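Local coordinates for protein CcbJ (PDB 4HGZ) that probably transfers a methyl group from S-adenosyl-L-methionine to a nitrogen atom of its substrate, at residues E39-A44 against E188-A193; A174-A179 against S262-V267; V194-S199 against I213-G218; Q206-H211 against Y226-A231. All blocks are in the same frame, centred on the assembly; numbering follows the deposited sequence.

Overall arrangement
Near the N terminus, loop 39-44 opens contact 1, which closes on 188-193 after a long excursion through the first five strands of the seven-stranded sheet. Before it closes, 174-179 opens contact 2, so the two cross; contact 2 ends late, at 262-267, binding helix 173-176 to the approach to strand 265-272 of the same sheet. Contacts 3 and 4 both lie within that span. They pair successive strands of the four-stranded antiparallel sheet and cross each other, because both draw on strand 207-216. Contact 1 pins the N-terminal loop to the hairpin turn of this sheet and touches contact 3 through H195; L178 of contact 2 packs on Y230 and L208 of contact 4.

Contact 1: E39-A44 against E188-A193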
loop_
_atom_site.group_PDB
_atom_site.type_symbol
_atom_site.label_atom_id
_atom_site.label_comp_id
_atom_site.label_asym_id
_atom_site.label_seq_id
_atom_site.Cartn_x
_atom_site.Cartn_y
_atom_site.Cartn_z
ATOM N N GLU C 39 -32.867 -8.156 6.436
ATOM C CA GLU C 39 -33.358 -7.262 5.380
ATOM C C GLU C 39 -32.262 -6.845 4.389
ATOM O O GLU C 39 -32.415 -7.009 3.176
ATOM C CB GLU C 39 -33.986 -6.010 6.008
ATOM C CG GLU C 39 -34.869 -6.288 7.223
ATOM C CD GLU C 39 -34.547 -5.376 8.401
ATOM O OE1 GLU C 39 -33.421 -4.834 8.443
ATOM O OE2 GLU C 39 -35.410 -5.213 9.288
ATOM N N TRP C 40 -31.165 -6.297 4.915
ATOM C CA TRP C 40 -30.063 -5.793 4.091
ATOM C C TRP C 40 -29.633 -6.791 3.014
ATOM O O TRP C 40 -29.538 -7.989 3.273
ATOM C CB TRP C 40 -28.852 -5.452 4.965
ATOM C CG TRP C 40 -29.181 -4.868 6.308
ATOM C CD1 TRP C 40 -29.133 -3.550 6.663
ATOM C CD2 TRP C 40 -29.591 -5.587 7.484
ATOM N NE1 TRP C 40 -29.493 -3.402 7.982
ATOM C CE2 TRP C 40 -29.779 -4.637 8.509
ATOM C CE3 TRP C 40 -29.821 -6.940 7.768
ATOM C CZ2 TRP C 40 -30.189 -4.998 9.800
ATOM C CZ3 TRP C 40 -30.228 -7.296 9.051
ATOM C CH2 TRP C 40 -30.407 -6.328 10.048
ATOM N N PRO C 41 -29.359 -6.294 1.801
ATOM C CA PRO C 41 -28.911 -7.130 0.686
ATOM C C PRO C 41 -27.394 -7.353 0.635
ATOM O O PRO C 41 -26.652 -6.805 1.449
ATOM C CB PRO C 41 -29.347 -6.324 -0.537
ATOM C CG PRO C 41 -29.257 -4.912 -0.086
ATOM C CD PRO C 41 -29.621 -4.906 1.378
ATOM N N GLY C 42 -26.957 -8.167 -0.323
ATOM C CA GLY C 42 -25.536 -8.377 -0.618
ATOM C C GLY C 42 -24.631 -8.637 0.568
ATOM O O GLY C 42 -24.989 -9.381 1.485
ATOM N N ASP C 43 -23.448 -8.023 0.546
ATOM C CA ASP C 43 -22.473 -8.178 1.634
ATOM C C ASP C 43 -22.906 -7.420 2.882
ATOM O O ASP C 43 -22.316 -7.571 3.943
ATOM C CB ASP C 43 -21.080 -7.710 1.200
ATOM C CG ASP C 43 -20.579 -8.426 -0.047
ATOM O OD1 ASP C 43 -20.662 -9.672 -0.094
ATOM O OD2 ASP C 43 -20.094 -7.745 -0.979
ATOM N N ALA C 44 -23.946 -6.605 2.748
ATOM C CA ALA C 44 -24.446 -5.813 3.864
ATOM C C ALA C 44 -25.200 -6.675 4.855
ATOM O O ALA C 44 -25.169 -6.415 6.053
ATOM C CB ALA C 44 -25.334 -4.693 3.362
ATOM N N GLU C 188 -21.804 -2.304 0.370
ATOM C CA GLU C 188 -22.647 -2.816 -0.707
ATOM C C GLU C 188 -23.444 -1.729 -1.427
ATOM O O GLU C 188 -23.719 -0.683 -0.859
ATOM C CB GLU C 188 -23.608 -3.865 -0.160
ATOM C CG GLU C 188 -24.508 -4.472 -1.227
ATOM C CD GLU C 188 -23.738 -5.354 -2.183
ATOM O OE1 GLU C 188 -23.415 -6.501 -1.799
ATOM O OE2 GLU C 188 -23.459 -4.903 -3.316
ATOM N N LEU C 189 -23.826 -1.980 -2.674
ATOM C CA LEU C 189 -24.658 -1.028 -3.420
ATOM C C LEU C 189 -26.041 -1.581 -3.739
ATOM O O LEU C 189 -26.198 -2.772 -3.974
ATOM C CB LEU C 189 -23.996 -0.650 -4.742
ATOM C CG LEU C 189 -22.509 -0.349 -4.739
ATOM C CD1 LEU C 189 -22.052 -0.225 -6.182
ATOM C CD2 LEU C 189 -22.237 0.924 -3.966
ATOM N N GLU C 190 -27.039 -0.705 -3.758
ATOM C CA GLU C 190 -28.381 -1.047 -4.224
ATOM C C GLU C 190 -28.806 0.052 -5.174
ATOM O O GLU C 190 -28.153 1.087 -5.254
ATOM C CB GLU C 190 -29.398 -1.062 -3.086
ATOM C CG GLU C 190 -29.091 -1.929 -1.889
ATOM C CD GLU C 190 -30.211 -1.847 -0.855
ATOM O OE1 GLU C 190 -31.371 -1.608 -1.260
ATOM O OE2 GLU C 190 -29.941 -2.013 0.356
ATOM N N ASP C 191 -29.931 -0.142 -5.847
ATOM C CA ASP C 191 -30.414 0.847 -6.804
ATOM C C ASP C 191 -30.642 2.212 -6.151
ATOM O O ASP C 191 -30.367 3.249 -6.754
ATOM C CB ASP C 191 -31.703 0.364 -7.483
ATOM C CG ASP C 191 -31.638 -1.106 -7.896
ATOM O OD1 ASP C 191 -30.722 -1.815 -7.430
ATOM O OD2 ASP C 191 -32.506 -1.554 -8.678
ATOM N N THR C 192 -31.139 2.206 -4.919
ATOM C CA THR C 192 -31.555 3.445 -4.258
ATOM C C THR C 192 -30.861 3.699 -2.917
ATOM O O THR C 192 -31.282 4.564 -2.159
ATOM C CB THR C 192 -33.088 3.472 -4.007
ATOM O OG1 THR C 192 -33.425 2.501 -3.010
ATOM C CG2 THR C 192 -33.887 3.184 -5.299
ATOM N N ALA C 193 -29.811 2.946 -2.612
ATOM C CA ALA C 193 -29.078 3.175 -1.377
ATOM C C ALA C 193 -27.682 2.589 -1.461
ATOM O O ALA C 193 -27.443 1.656 -2.226
ATOM C CB ALA C 193 -29.826 2.582 -0.191
#
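P41, G42, D43 and A44 lie against E188 and E190 where an irregular N-terminal loop meets the end of strand 181-189 and the beta-hairpin turn that follows it. That hairpin joins strands 181-189 and 193-202 of the four-stranded antiparallel sheet, and its bend is spanned by a backbone bond from E190 N to A193 O. The loop makes a tight turn of its own, with a weak bond from A44 N to P41 O; G42 takes a positive phi at the bend.

The single hydrogen bond across the contact runs from D43 N to E188 OE1, 2.8 Å long and 160° at the hydrogen, and uses the anti lone pair of that oxygen. E188 carries CG anti to the backbone N (chi1 -179°) and then bends at chi2, a shape that swings OE2 alongside the strand to the following peptide N-H. OE2 can thus accept a hydrogen bond from L189 N at 3.0 Å while making a salt bridge to K200 of the second subunit. Charge is unevenly spread here. D43 OD2 lies 3.6 Å from E188 OE1, a pairing of like charges that the lysine of the other subunit probably offsets.

Van der Waals contacts flank this polar centre. The extended E190 side chain crosses P41 at about a right angle, its CG 3.5 Å from P41 CG, and its OE2 has H195 as partner, whose side chain also touches P41 and A44. At the base of the E188 side chain, A44 CB rests 4.0 Å from E188 CB.

Contact 2: A174-A179 against S262-V267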
loop_
_atom_site.group_PDB
_atom_site.type_symbol
_atom_site.label_atom_id
_atom_site.label_comp_id
_atom_site.label_asym_id
_atom_site.label_seq_id
_atom_site.Cartn_x
_atom_site.Cartn_y
_atom_site.Cartn_z
ATOM N N ALA C 174 -5.155 -12.017 10.948
ATOM C CA ALA C 174 -4.169 -12.147 9.865
ATOM C C ALA C 174 -4.813 -12.002 8.495
ATOM O O ALA C 174 -4.431 -11.137 7.707
ATOM C CB ALA C 174 -3.435 -13.467 9.951
ATOM N N GLY C 175 -5.798 -12.849 8.219
ATOM C CA GLY C 175 -6.433 -12.897 6.906
ATOM C C GLY C 175 -7.324 -11.714 6.602
ATOM O O GLY C 175 -7.655 -11.460 5.454
ATOM N N GLN C 176 -7.708 -10.979 7.634
ATOM C CA GLN C 176 -8.603 -9.839 7.474
ATOM C C GLN C 176 -7.825 -8.534 7.197
ATOM O O GLN C 176 -8.425 -7.513 6.893
ATOM C CB GLN C 176 -9.483 -9.715 8.730
ATOM C CG GLN C 176 -10.567 -8.652 8.680
ATOM C CD GLN C 176 -11.939 -9.214 8.378
ATOM O OE1 GLN C 176 -12.803 -8.505 7.870
ATOM N NE2 GLN C 176 -12.147 -10.489 8.673
ATOM N N ARG C 177 -6.495 -8.577 7.309
ATOM C CA ARG C 177 -5.629 -7.416 7.027
ATOM C C ARG C 177 -6.236 -6.071 7.444
ATOM O O ARG C 177 -6.480 -5.203 6.610
ATOM C CB ARG C 177 -5.220 -7.362 5.544
ATOM C CG ARG C 177 -4.291 -8.493 5.091
ATOM C CD ARG C 177 -3.363 -8.073 3.935
ATOM N NE ARG C 177 -2.127 -7.433 4.401
ATOM C CZ ARG C 177 -0.955 -8.055 4.539
ATOM N NH1 ARG C 177 -0.840 -9.342 4.245
ATOM N NH2 ARG C 177 0.107 -7.387 4.968
ATOM N N LEU C 178 -6.457 -5.903 8.742
ATOM C CA LEU C 178 -7.074 -4.696 9.266
ATOM C C LEU C 178 -6.052 -3.584 9.346
ATOM O O LEU C 178 -5.023 -3.738 9.988
ATOM C CB LEU C 178 -7.628 -4.961 10.670
ATOM C CG LEU C 178 -8.754 -5.994 10.755
ATOM C CD1 LEU C 178 -8.925 -6.489 12.178
ATOM C CD2 LEU C 178 -10.059 -5.420 10.231
ATOM N N ALA C 179 -6.339 -2.456 8.708
ATOM C CA ALA C 179 -5.456 -1.301 8.808
ATOM C C ALA C 179 -5.528 -0.691 10.202
ATOM O O ALA C 179 -6.569 -0.760 10.873
ATOM C CB ALA C 179 -5.808 -0.263 7.761
ATOM N N SER C 262 -4.678 -16.739 5.001
ATOM C CA SER C 262 -5.501 -15.803 4.241
ATOM C C SER C 262 -6.999 -15.929 4.520
ATOM O O SER C 262 -7.807 -15.207 3.939
ATOM C CB SER C 262 -5.239 -15.945 2.747
ATOM O OG SER C 262 -5.818 -17.135 2.263
ATOM N N SER C 263 -7.375 -16.833 5.419
ATOM C CA SER C 263 -8.780 -17.039 5.710
ATOM C C SER C 263 -9.323 -15.838 6.460
ATOM O O SER C 263 -8.766 -15.430 7.483
ATOM C CB SER C 263 -8.980 -18.306 6.539
ATOM O OG SER C 263 -8.573 -19.470 5.837
ATOM N N ARG C 264 -10.413 -15.268 5.962
ATOM C CA ARG C 264 -11.004 -14.113 6.622
ATOM C C ARG C 264 -11.614 -14.495 7.977
ATOM O O ARG C 264 -11.599 -13.705 8.928
ATOM C CB ARG C 264 -12.012 -13.419 5.705
ATOM C CG ARG C 264 -11.358 -12.545 4.614
ATOM C CD ARG C 264 -12.370 -12.031 3.590
ATOM N NE ARG C 264 -13.665 -11.691 4.189
ATOM C CZ ARG C 264 -13.941 -10.540 4.804
ATOM N NH1 ARG C 264 -13.000 -9.601 4.914
ATOM N NH2 ARG C 264 -15.158 -10.330 5.311
ATOM N N TYR C 265 -12.109 -15.722 8.076
ATOM C CA TYR C 265 -12.704 -16.196 9.326
ATOM C C TYR C 265 -12.143 -17.537 9.724
ATOM O O TYR C 265 -11.440 -18.182 8.954
ATOM C CB TYR C 265 -14.229 -16.314 9.191
ATOM C CG TYR C 265 -14.899 -14.977 9.220
ATOM C CD1 TYR C 265 -15.379 -14.446 10.417
ATOM C CD2 TYR C 265 -15.024 -14.216 8.063
ATOM C CE1 TYR C 265 -15.986 -13.202 10.455
ATOM C CE2 TYR C 265 -15.624 -12.959 8.096
ATOM C CZ TYR C 265 -16.100 -12.464 9.296
ATOM O OH TYR C 265 -16.696 -11.232 9.340
ATOM N N HIS C 266 -12.462 -17.966 10.935
ATOM C CA HIS C 266 -12.307 -19.364 11.255
ATOM C C HIS C 266 -13.509 -19.877 12.029
ATOM O O HIS C 266 -14.264 -19.111 12.617
ATOM C CB HIS C 266 -11.017 -19.636 12.008
ATOM C CG HIS C 266 -10.959 -19.003 13.363
ATOM N ND1 HIS C 266 -11.385 -19.649 14.503
ATOM C CD2 HIS C 266 -10.489 -17.798 13.763
ATOM C CE1 HIS C 266 -11.203 -18.858 15.545
ATOM N NE2 HIS C 266 -10.655 -17.732 15.124
ATOM N N VAL C 267 -13.693 -21.186 11.969
ATOM C CA VAL C 267 -14.674 -21.871 12.762
ATOM C C VAL C 267 -13.872 -22.832 13.617
ATOM O O VAL C 267 -13.100 -23.638 13.104
ATOM C CB VAL C 267 -15.641 -22.644 11.873
ATOM C CG1 VAL C 267 -16.489 -23.583 12.700
ATOM C CG2 VAL C 267 -16.501 -21.690 11.084
#
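At G175 and S262 the end of short helix 173-176 comes down on the loop entering strand 265-272, with CA atoms of these two residues 4.1 Å apart and G175 CA-H aimed at S263 O (CA to O 3.5 Å, 155° at the hydrogen). G175 has no side chain, and the two backbones meet directly. S263 O is also hydrogen-bonded by N172 ND2, at the entry to the helix, and R264 bonds to the backbone of N172. This short, weakly bonded helix ends at once: R177 leaves helical angles with positive phi.

Beyond the glycine, Q176 and R264 carry the contact. Q176 has CG anti to the backbone N (chi1 -175°), then bends at chi2, which brings its amide over the arginine. Q176 OE1 lies 3.2 Å from R264 NH1, and Q176 NE2 lies 3.3 Å from R264 O. The same NE2 stands above one face of the guanidinium, toward its rim, with amide and guanidinium planes 53° apart. R264 passes its CG 3.9 Å from G175 O, and the bend at chi3 then turns NH1 toward the Q176 amide. Y265 adds a fringe: its CE2 comes 4.3 Å from Q176 NE2, meeting it obliquely, while its ring also packs on L171 and N138.

Order 3-2-1-4-5-7-6 of the main sheet is that of class I methyltransferases, and strand 265-272 is its antiparallel strand 7. The Y265 side chain is about 9 Å from that of R75, which binds S-adenosyl-L-homocysteine. Chemically, a close backbone approach at the glycine lies next to an amide and a guanidinium, a polar pairing at the surface rather than a hydrophobic core.

Contact 3: V194-S199 against I213-G218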
loop_
_atom_site.group_PDB
_atom_site.type_symbol
_atom_site.label_atom_id
_atom_site.label_comp_id
_atom_site.label_asym_id
_atom_site.label_seq_id
_atom_site.Cartn_x
_atom_site.Cartn_y
_atom_site.Cartn_z
ATOM N N VAL C 194 -26.764 3.145 -0.679
ATOM C CA VAL C 194 -25.440 2.566 -0.546
ATOM C C VAL C 194 -25.192 2.236 0.916
ATOM O O VAL C 194 -25.610 2.976 1.812
ATOM C CB VAL C 194 -24.334 3.506 -1.062
ATOM C CG1 VAL C 194 -24.670 3.984 -2.462
ATOM C CG2 VAL C 194 -24.185 4.688 -0.144
ATOM N N HIS C 195 -24.530 1.107 1.139
ATOM C CA HIS C 195 -24.124 0.685 2.464
ATOM C C HIS C 195 -22.622 0.867 2.606
ATOM O O HIS C 195 -21.838 0.293 1.844
ATOM C CB HIS C 195 -24.509 -0.779 2.699
ATOM C CG HIS C 195 -25.981 -1.034 2.591
ATOM N ND1 HIS C 195 -26.763 -1.362 3.678
ATOM C CD2 HIS C 195 -26.819 -0.985 1.528
ATOM C CE1 HIS C 195 -28.017 -1.518 3.288
ATOM N NE2 HIS C 195 -28.078 -1.295 1.987
ATOM N N LEU C 196 -22.227 1.675 3.582
ATOM C CA LEU C 196 -20.819 1.985 3.814
ATOM C C LEU C 196 -20.444 1.649 5.253
ATOM O O LEU C 196 -21.311 1.363 6.076
ATOM C CB LEU C 196 -20.576 3.471 3.551
ATOM C CG LEU C 196 -21.296 3.941 2.289
ATOM C CD1 LEU C 196 -21.477 5.451 2.249
ATOM C CD2 LEU C 196 -20.526 3.461 1.080
ATOM N N GLU C 197 -19.152 1.706 5.558
ATOM C CA GLU C 197 -18.682 1.436 6.913
ATOM C C GLU C 197 -17.595 2.405 7.303
ATOM O O GLU C 197 -16.641 2.605 6.553
ATOM C CB GLU C 197 -18.149 0.012 7.035
ATOM C CG GLU C 197 -17.693 -0.326 8.432
ATOM C CD GLU C 197 -17.645 -1.824 8.682
ATOM O OE1 GLU C 197 -16.641 -2.458 8.294
ATOM O OE2 GLU C 197 -18.610 -2.361 9.275
ATOM N N ALA C 198 -17.767 3.031 8.464
ATOM C CA ALA C 198 -16.721 3.851 9.060
ATOM C C ALA C 198 -16.236 3.099 10.283
ATOM O O ALA C 198 -17.042 2.577 11.066
ATOM C CB ALA C 198 -17.247 5.219 9.440
ATOM N N SER C 199 -14.921 3.031 10.443
ATOM C CA SER C 199 -14.346 2.113 11.413
ATOM C C SER C 199 -13.125 2.683 12.145
ATOM O O SER C 199 -12.375 3.501 11.597
ATOM C CB SER C 199 -14.009 0.798 10.708
ATOM O OG SER C 199 -13.357 -0.104 11.571
ATOM N N ILE C 213 -23.226 2.296 7.850
ATOM C CA ILE C 213 -23.967 3.465 7.364
ATOM C C ILE C 213 -24.817 3.146 6.135
ATOM O O ILE C 213 -24.346 2.503 5.198
ATOM C CB ILE C 213 -22.995 4.582 6.963
ATOM C CG1 ILE C 213 -22.015 4.851 8.102
ATOM C CG2 ILE C 213 -23.751 5.835 6.575
ATOM C CD1 ILE C 213 -20.876 5.762 7.705
ATOM N N VAL C 214 -26.058 3.608 6.135
ATOM C CA VAL C 214 -26.934 3.479 4.969
ATOM C C VAL C 214 -27.370 4.875 4.517
ATOM O O VAL C 214 -27.986 5.616 5.288
ATOM C CB VAL C 214 -28.199 2.639 5.294
ATOM C CG1 VAL C 214 -28.974 2.328 4.041
ATOM C CG2 VAL C 214 -27.827 1.345 5.986
ATOM N N LEU C 215 -27.019 5.247 3.288
ATOM C CA LEU C 215 -27.456 6.520 2.713
ATOM C C LEU C 215 -28.471 6.217 1.631
ATOM O O LEU C 215 -28.246 5.331 0.801
ATOM C CB LEU C 215 -26.283 7.264 2.089
ATOM C CG LEU C 215 -25.002 7.382 2.905
ATOM C CD1 LEU C 215 -23.937 8.123 2.098
ATOM C CD2 LEU C 215 -25.282 8.095 4.204
ATOM N N SER C 216 -29.582 6.945 1.625
ATOM C CA SER C 216 -30.666 6.632 0.695
ATOM C C SER C 216 -30.993 7.802 -0.214
ATOM O O SER C 216 -30.860 8.964 0.187
ATOM C CB SER C 216 -31.925 6.190 1.457
ATOM O OG SER C 216 -31.590 5.413 2.595
ATOM N N GLU C 217 -31.432 7.484 -1.431
ATOM C CA GLU C 217 -31.797 8.485 -2.431
ATOM C C GLU C 217 -32.589 9.652 -1.847
ATOM O O GLU C 217 -32.410 10.801 -2.252
ATOM C CB GLU C 217 -32.584 7.845 -3.573
ATOM C CG GLU C 217 -32.937 8.811 -4.693
ATOM C CD GLU C 217 -31.720 9.322 -5.449
ATOM O OE1 GLU C 217 -30.824 8.509 -5.763
ATOM O OE2 GLU C 217 -31.667 10.536 -5.741
ATOM N N GLY C 218 -33.464 9.379 -0.892
ATOM C CA GLY C 218 -34.221 10.473 -0.292
ATOM C C GLY C 218 -33.354 11.522 0.389
ATOM O O GLY C 218 -33.640 12.721 0.350
#
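I213 O receives two groups from the neighbouring strand: L196 N, in a hydrogen bond of 2.8 Å, and H195 CA-H, whose carbon lies 3.3 Å from the same oxygen. The return bond from I213 N to L196 O completes this antiparallel hydrogen-bonded pair, and V194 with L215 forms the next one. Between them H195 faces V214 as a non-hydrogen-bonded pair. The strands belong to the hairpin 193-202/207-216 and are twisted, with directions 145° apart.

On the face carrying V194, L196, I213 and L215, the contacts are aliphatic. L196 and L215 cross at about a right angle and meet through their CD1 methyls, 3.6 Å apart. V194 CG2 sits 4.0 Å from L215 CB, and farther along, A198 CB lies 4.1 Å from I213 CD1. This face also packs between subunits: V194, L196 and L215 meet the second subunit, and A198 and I213 the fourth.

The other face bears H195 and V214, side by side and pointing the same way. V214 places CG1 anti to its backbone N (chi1 -171°), which puts that methyl over the imidazole, 4.3 Å from the ring centroid and 19° off its normal, in a CH-pi contact. V214 CG2 approaches ND1 instead. Hydrogen bonds at both imidazole nitrogens, NE2 with E190 and ND1 with H212, fix how the ring is turned.

The chemistry thus differs by face: methyl groups on one side supply a greasy surface shared among subunits, whereas on the other an imidazole hydrogen-bonded at both nitrogens lies beneath a valine.

Contact 4: Q206-H211 against Y226-A231; sequences QTLSAH and YRLRYA
Q206 and Y230, just beyond the paired ends of the beta hairpin 207-216/221-229, form its tight part. Q206 O accepts Y230 N at 3.0 Å, and Q206 NE2 reaches back to Y230 O, also 3.0 Å, with the acceptor in the amide plane. Meanwhile Q206 CB lies over the face of the Y230 ring, 3.9 Å from its centroid and 22° off the normal. The ring comes under the glutamine because CG of Y230 sits between backbone N and carbonyl carbon (chi1 57°). Amide and ring are nearly parallel, 10° apart. Positive phi at Q206 belongs to a G1 bulge, in which Q206 and T207 both face D202. Beyond this end, E235 accepts from Q206 NE2 and makes a salt bridge with R229, and H201 bonds Y230 OH.

Farther along, L208 pairs with L228 and A210 with Y226 through backbone hydrogen bonds. L208 CD1 meets L228 CD1 at 4.1 Å, and A210 CB stands over the Y226 ring, 3.9 Å from its centroid, while Y226 OH bonds E197.

The opposite face is looser and more exposed at S209 and R227. There the extended arginine lays its guanidinium across S209, with OG 3.7 Å from CZ, over the centre of the plane.

A buried amide held by a carbonyl and a carboxylate fixes one end firmly, whereas the exposed arginine meets this strand through a serine hydroxyl over its face, with no side-chain hydrogen bond across the contact there.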
loop_
_atom_site.group_PDB
_atom_site.type_symbol
_atom_site.label_atom_id
_atom_site.label_comp_id
_atom_site.label_asym_id
_atom_site.label_seq_id
_atom_site.Cartn_x
_atom_site.Cartn_y
_atom_site.Cartn_z
ATOM N N GLN C 206 -6.792 -4.459 20.460
ATOM C CA GLN C 206 -7.483 -5.406 19.594
ATOM C C GLN C 206 -8.987 -5.159 19.530
ATOM O O GLN C 206 -9.796 -6.083 19.592
ATOM C CB GLN C 206 -7.159 -6.838 20.007
ATOM C CG GLN C 206 -5.660 -7.097 19.969
ATOM C CD GLN C 206 -5.280 -8.484 20.446
ATOM O OE1 GLN C 206 -4.115 -8.744 20.734
ATOM N NE2 GLN C 206 -6.260 -9.384 20.538
ATOM N N THR C 207 -9.356 -3.898 19.382
ATOM C CA THR C 207 -10.758 -3.548 19.266
ATOM C C THR C 207 -11.095 -3.016 17.896
ATOM O O THR C 207 -10.243 -2.447 17.205
ATOM C CB THR C 207 -11.143 -2.451 20.269
ATOM O OG1 THR C 207 -10.248 -1.338 20.121
ATOM C CG2 THR C 207 -11.055 -2.978 21.679
ATOM N N LEU C 208 -12.357 -3.195 17.521
ATOM C CA LEU C 208 -12.945 -2.495 16.389
ATOM C C LEU C 208 -14.206 -1.792 16.862
ATOM O O LEU C 208 -15.035 -2.371 17.573
ATOM C CB LEU C 208 -13.317 -3.465 15.279
ATOM C CG LEU C 208 -12.176 -4.064 14.492
ATOM C CD1 LEU C 208 -12.676 -5.337 13.841
ATOM C CD2 LEU C 208 -11.681 -3.047 13.460
ATOM N N SER C 209 -14.340 -0.539 16.466
ATOM C CA SER C 209 -15.535 0.222 16.731
ATOM C C SER C 209 -15.969 0.831 15.397
ATOM O O SER C 209 -15.216 1.567 14.759
ATOM C CB SER C 209 -15.248 1.301 17.767
ATOM O OG SER C 209 -16.359 2.166 17.910
ATOM N N ALA C 210 -17.180 0.508 14.970
ATOM C CA ALA C 210 -17.617 0.872 13.637
ATOM C C ALA C 210 -19.079 1.295 13.593
ATOM O O ALA C 210 -19.863 0.970 14.478
ATOM C CB ALA C 210 -17.387 -0.287 12.694
ATOM N N HIS C 211 -19.417 2.044 12.555
ATOM C CA HIS C 211 -20.796 2.277 12.172
ATOM C C HIS C 211 -21.038 1.653 10.812
ATOM O O HIS C 211 -20.272 1.876 9.867
ATOM C CB HIS C 211 -21.073 3.765 12.039
ATOM C CG HIS C 211 -21.285 4.457 13.342
ATOM N ND1 HIS C 211 -22.475 5.065 13.671
ATOM C CD2 HIS C 211 -20.463 4.638 14.398
ATOM C CE1 HIS C 211 -22.375 5.595 14.874
ATOM N NE2 HIS C 211 -21.164 5.352 15.338
ATOM N N TYR C 226 -21.367 -0.658 16.132
ATOM C CA TYR C 226 -20.987 -1.902 16.769
ATOM C C TYR C 226 -19.531 -1.877 17.276
ATOM O O TYR C 226 -18.761 -0.981 16.945
ATOM C CB TYR C 226 -21.308 -3.108 15.861
ATOM C CG TYR C 226 -20.407 -3.274 14.659
ATOM C CD1 TYR C 226 -19.253 -4.033 14.741
ATOM C CD2 TYR C 226 -20.714 -2.676 13.440
ATOM C CE1 TYR C 226 -18.426 -4.191 13.655
ATOM C CE2 TYR C 226 -19.887 -2.831 12.341
ATOM C CZ TYR C 226 -18.745 -3.589 12.456
ATOM O OH TYR C 226 -17.902 -3.756 11.380
ATOM N N ARG C 227 -19.175 -2.845 18.108
ATOM C CA ARG C 227 -17.855 -2.895 18.706
ATOM C C ARG C 227 -17.468 -4.344 18.876
ATOM O O ARG C 227 -18.276 -5.141 19.315
ATOM C CB ARG C 227 -17.850 -2.235 20.088
ATOM C CG ARG C 227 -18.150 -0.747 20.101
ATOM C CD ARG C 227 -18.007 -0.163 21.504
ATOM N NE ARG C 227 -18.166 1.292 21.503
ATOM C CZ ARG C 227 -17.158 2.165 21.538
ATOM N NH1 ARG C 227 -15.900 1.739 21.590
ATOM N NH2 ARG C 227 -17.407 3.469 21.526
ATOM N N LEU C 228 -16.230 -4.677 18.526
ATOM C CA LEU C 228 -15.700 -6.014 18.751
ATOM C C LEU C 228 -14.395 -5.918 19.529
ATOM O O LEU C 228 -13.676 -4.930 19.426
ATOM C CB LEU C 228 -15.419 -6.718 17.415
ATOM C CG LEU C 228 -16.566 -6.815 16.415
ATOM C CD1 LEU C 228 -16.045 -7.272 15.075
ATOM C CD2 LEU C 228 -17.667 -7.744 16.914
ATOM N N ARG C 229 -14.093 -6.941 20.312
ATOM C CA ARG C 229 -12.715 -7.173 20.700
ATOM C C ARG C 229 -12.357 -8.521 20.145
ATOM O O ARG C 229 -12.947 -9.523 20.549
ATOM C CB ARG C 229 -12.466 -7.181 22.223
ATOM C CG ARG C 229 -10.965 -7.048 22.470
ATOM C CD ARG C 229 -10.409 -7.830 23.640
ATOM N NE ARG C 229 -10.271 -9.266 23.419
ATOM C CZ ARG C 229 -9.130 -9.941 23.546
ATOM N NH1 ARG C 229 -8.002 -9.314 23.862
ATOM N NH2 ARG C 229 -9.118 -11.250 23.356
ATOM N N TYR C 230 -11.396 -8.561 19.224
ATOM C CA TYR C 230 -11.055 -9.840 18.601
ATOM C C TYR C 230 -9.890 -10.507 19.310
ATOM O O TYR C 230 -9.181 -9.879 20.095
ATOM C CB TYR C 230 -10.751 -9.670 17.112
ATOM C CG TYR C 230 -9.654 -8.682 16.812
ATOM C CD1 TYR C 230 -8.319 -9.047 16.902
ATOM C CD2 TYR C 230 -9.951 -7.384 16.436
ATOM C CE1 TYR C 230 -7.309 -8.141 16.631
ATOM C CE2 TYR C 230 -8.944 -6.467 16.164
ATOM C CZ TYR C 230 -7.630 -6.856 16.265
ATOM O OH TYR C 230 -6.638 -5.957 15.987
ATOM N N ALA C 231 -9.706 -11.792 19.044
ATOM C CA ALA C 231 -8.542 -12.494 19.554
ATOM C C ALA C 231 -7.817 -13.152 18.395
ATOM O O ALA C 231 -8.428 -13.524 17.391
ATOM C CB ALA C 231 -8.954 -13.531 20.548
#